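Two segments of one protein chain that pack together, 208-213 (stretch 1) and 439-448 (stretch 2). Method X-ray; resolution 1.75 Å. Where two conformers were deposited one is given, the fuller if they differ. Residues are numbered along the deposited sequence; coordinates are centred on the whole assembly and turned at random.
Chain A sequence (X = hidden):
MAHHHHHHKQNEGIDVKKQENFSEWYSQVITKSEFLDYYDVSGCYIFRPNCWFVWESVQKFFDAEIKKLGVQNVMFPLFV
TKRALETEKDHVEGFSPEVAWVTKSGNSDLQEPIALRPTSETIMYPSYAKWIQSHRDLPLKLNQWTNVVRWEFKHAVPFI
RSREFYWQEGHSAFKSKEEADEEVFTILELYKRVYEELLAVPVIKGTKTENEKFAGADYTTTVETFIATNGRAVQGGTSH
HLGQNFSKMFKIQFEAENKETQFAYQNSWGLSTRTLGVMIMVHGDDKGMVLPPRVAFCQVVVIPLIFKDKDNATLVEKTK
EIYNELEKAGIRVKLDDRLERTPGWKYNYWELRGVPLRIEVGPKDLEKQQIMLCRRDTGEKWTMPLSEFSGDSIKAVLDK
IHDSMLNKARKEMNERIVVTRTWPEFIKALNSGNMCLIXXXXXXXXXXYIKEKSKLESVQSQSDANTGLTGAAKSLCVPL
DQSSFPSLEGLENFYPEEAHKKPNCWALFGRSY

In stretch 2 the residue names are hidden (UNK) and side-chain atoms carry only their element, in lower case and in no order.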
# COMPACT_ATOMS: atom_id res chain seq x y z
N LYS A 208 -20.26 11.18 -18.25
CA LYS A 208 -20.94 9.98 -18.72
C LYS A 208 -22.43 10.25 -18.92
O LYS A 208 -23.03 11.14 -18.30
CB LYS A 208 -20.74 8.82 -17.75
CG LYS A 208 -19.33 8.28 -17.75
CD LYS A 208 -19.26 7.00 -16.94
CE LYS A 208 -17.84 6.52 -16.80
NZ LYS A 208 -17.79 5.25 -16.04
N THR A 209 -23.03 9.49 -19.85
CA THR A 209 -24.47 9.57 -20.05
C THR A 209 -25.22 8.94 -18.87
O THR A 209 -24.63 8.28 -18.01
CB THR A 209 -24.86 8.86 -21.34
OG1 THR A 209 -24.46 7.48 -21.24
CG2 THR A 209 -24.15 9.48 -22.51
N GLU A 210 -26.55 9.11 -18.86
CA GLU A 210 -27.34 8.58 -17.76
C GLU A 210 -27.18 7.07 -17.62
O GLU A 210 -27.15 6.54 -16.51
CB GLU A 210 -28.81 8.96 -17.94
CG GLU A 210 -29.08 10.45 -17.78
CD GLU A 210 -28.62 10.99 -16.43
OE1 GLU A 210 -29.00 10.39 -15.40
OE2 GLU A 210 -27.88 11.99 -16.41
N ASN A 211 -27.04 6.36 -18.75
CA ASN A 211 -26.93 4.91 -18.69
C ASN A 211 -25.58 4.46 -18.15
O ASN A 211 -25.49 3.41 -17.50
CB ASN A 211 -27.17 4.30 -20.07
CG ASN A 211 -26.94 2.80 -20.11
OD1 ASN A 211 -27.64 2.04 -19.44
ND2 ASN A 211 -25.95 2.37 -20.89
N GLU A 212 -24.52 5.23 -18.40
CA GLU A 212 -23.18 4.81 -18.01
C GLU A 212 -22.73 5.38 -16.67
O GLU A 212 -21.76 4.89 -16.11
CB GLU A 212 -22.17 5.18 -19.09
CG GLU A 212 -22.29 4.34 -20.35
CD GLU A 212 -21.85 2.90 -20.12
OE1 GLU A 212 -20.86 2.69 -19.38
OE2 GLU A 212 -22.48 1.98 -20.68
N LYS A 213 -23.40 6.41 -16.15
CA LYS A 213 -22.94 7.00 -14.91
C LYS A 213 -23.23 6.07 -13.73
O LYS A 213 -24.04 5.15 -13.80
CB LYS A 213 -23.60 8.36 -14.68
CG LYS A 213 -25.01 8.28 -14.14
CD LYS A 213 -25.50 9.65 -13.67
CE LYS A 213 -26.92 9.57 -13.13
NZ LYS A 213 -27.07 8.59 -12.02
N UNK A 439 -24.35 13.64 -33.03
CA UNK A 439 -25.37 14.50 -32.41
C UNK A 439 -26.10 13.70 -31.34
O UNK A 439 -26.40 12.53 -31.52
c UNK A 439 -24.68 13.26 -34.41
c UNK A 439 -25.77 14.20 -34.78
c UNK A 439 -26.31 14.86 -33.58
N UNK A 440 -26.35 14.35 -30.21
CA UNK A 440 -26.81 13.61 -29.05
C UNK A 440 -27.91 14.38 -28.33
O UNK A 440 -27.79 15.59 -28.15
c UNK A 440 -26.54 11.28 -26.78
c UNK A 440 -27.23 9.75 -24.97
c UNK A 440 -26.71 10.98 -25.42
c UNK A 440 -27.57 8.84 -25.93
c UNK A 440 -27.41 9.10 -27.29
c UNK A 440 -26.89 10.31 -27.73
c UNK A 440 -25.86 13.04 -25.58
n UNK A 440 -26.30 12.07 -24.70
c UNK A 440 -25.99 12.60 -26.86
c UNK A 440 -25.64 13.35 -28.10
N UNK A 441 -28.98 13.68 -27.97
CA UNK A 441 -29.91 14.15 -26.94
C UNK A 441 -30.01 13.04 -25.91
O UNK A 441 -30.34 11.91 -26.26
n UNK A 441 -32.72 16.42 -26.72
c UNK A 441 -33.46 16.76 -25.68
c UNK A 441 -32.63 14.76 -25.30
n UNK A 441 -33.41 15.77 -24.80
c UNK A 441 -32.18 15.16 -26.52
c UNK A 441 -31.29 14.50 -27.51
N UNK A 442 -29.74 13.38 -24.65
CA UNK A 442 -29.61 12.36 -23.61
C UNK A 442 -30.87 11.51 -23.50
O UNK A 442 -31.99 12.02 -23.43
c UNK A 442 -28.30 10.95 -21.21
c UNK A 442 -29.34 12.06 -21.08
o UNK A 442 -28.66 9.77 -20.97
c UNK A 442 -29.32 13.03 -22.26
o UNK A 442 -27.14 11.24 -21.56
N UNK A 443 -30.66 10.19 -23.49
CA UNK A 443 -31.74 9.21 -23.44
C UNK A 443 -31.16 7.81 -23.25
O UNK A 443 -30.35 7.38 -24.07
o UNK A 443 -33.40 8.13 -24.85
c UNK A 443 -32.58 9.27 -24.71
N UNK A 444 -31.57 7.10 -22.20
CA UNK A 444 -31.15 5.71 -22.05
C UNK A 444 -31.61 4.87 -23.24
O UNK A 444 -30.88 4.01 -23.73
c UNK A 444 -31.69 5.13 -20.74
c UNK A 444 -30.95 5.54 -16.98
n UNK A 444 -31.61 5.05 -15.73
c UNK A 444 -31.69 5.11 -18.23
c UNK A 444 -31.05 5.69 -19.49
N UNK A 445 -32.84 5.11 -23.71
CA UNK A 445 -33.38 4.32 -24.81
C UNK A 445 -32.62 4.57 -26.11
O UNK A 445 -32.39 3.64 -26.89
c UNK A 445 -34.86 4.63 -25.00
N UNK A 446 -32.23 5.83 -26.37
CA UNK A 446 -31.43 6.10 -27.56
C UNK A 446 -30.09 5.39 -27.48
O UNK A 446 -29.64 4.79 -28.46
c UNK A 446 -31.22 7.61 -27.73
N UNK A 447 -29.46 5.41 -26.31
CA UNK A 447 -28.17 4.74 -26.17
C UNK A 447 -28.31 3.23 -26.39
O UNK A 447 -27.45 2.61 -27.03
c UNK A 447 -27.58 5.04 -24.79
o UNK A 447 -24.56 4.24 -22.89
c UNK A 447 -25.53 4.91 -23.32
c UNK A 447 -26.23 4.38 -24.56
o UNK A 447 -25.94 5.97 -22.80
N UNK A 448 -29.37 2.63 -25.86
CA UNK A 448 -29.59 1.20 -26.06
C UNK A 448 -29.85 0.89 -27.52
O UNK A 448 -29.35 -0.11 -28.05
o UNK A 448 -29.15 -1.36 -24.16
c UNK A 448 -30.00 -1.70 -25.01
c UNK A 448 -31.12 -0.74 -25.37
o UNK A 448 -29.98 -2.81 -25.59
c UNK A 448 -30.75 0.73 -25.18
O HOH W 1 -27.90 7.07 -21.51

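Position 439 has three side-chain carbons that close a ring onto its own backbone nitrogen, which only proline does. Pro-439 lies in a strand, out of reach of stretch 1, and its phi of -60° suits the ring.

Position 440 has one carbon followed by fused five- and six-membered rings holding eight carbons and one nitrogen, an indole. A carbon of the six-membered ring lies 4.0 Å from CG2 of Thr-209, an oblique apolar contact in a buried place. This is Trp-440, and the ring carbon is its CZ2.

At 441 one carbon leads to a five-membered ring of three carbons and two nitrogens. This imidazole is His-441, which stays clear of stretch 1.

Position 442 carries three carbons, the third bearing two oxygens, one of them 3.1 Å from the backbone N of Glu-210. That is the carboxylate of Glu-442. Its OE2 accepts the hydrogen bond from Glu-210 N, while its OE1 accepts a weak one from NE1 of Trp-440 at 3.4 Å, so the carboxylate also ties its own stretch together.

Position 443 has one carbon and one oxygen and points away from stretch 1. Ser-443 is the N-cap of the helix: its OG accepts from the backbone N of position 446 at 3.0 Å, satisfying an amide that the first turn leaves without a backbone partner.

Position 444 has four carbons in a row ending in nitrogen. The extended chain lies along stretch 1, with its second carbon 4.1 Å from Asn-211 N and its fourth 4.0 Å from Glu-210 O. This is Lys-444; a long aliphatic chain can cover backbone while its charged end stays at the surface.

Positions 445 and 446 each have a single carbon, so they are Ala-445 and Ala-446, small helix-favouring residues out of reach of stretch 1.

At 447 three carbons end in two oxygens, one only 2.6 Å from OG1 of Thr-209. This is Glu-447, whose OE1 accepts from Thr-209 OG1 and whose OE2 accepts from Asn-211 ND2 at 3.1 Å. The extended chain, with chi1 and chi2 both t, carries the carboxylate to these donors.

Position 448 has the same make-up, Glu-448, but it makes no contact with stretch 1; its charged side chain suits an exposed place on the helix.

The contact works through two carboxylates reading one short turn. Glu-442 takes a backbone amide and Glu-447 takes two side-chain donors; water 1 joins them, donating to Glu-442 OE2 (2.9 Å) and Glu-447 OE1 (2.6 Å) while accepting from Asn-211 N (3.0 Å). The turn, closed by Lys-213 N to Thr-209 O at 2.9 Å, presents these donors together.

Stretch 2 (439-448) PWHESKAAEE
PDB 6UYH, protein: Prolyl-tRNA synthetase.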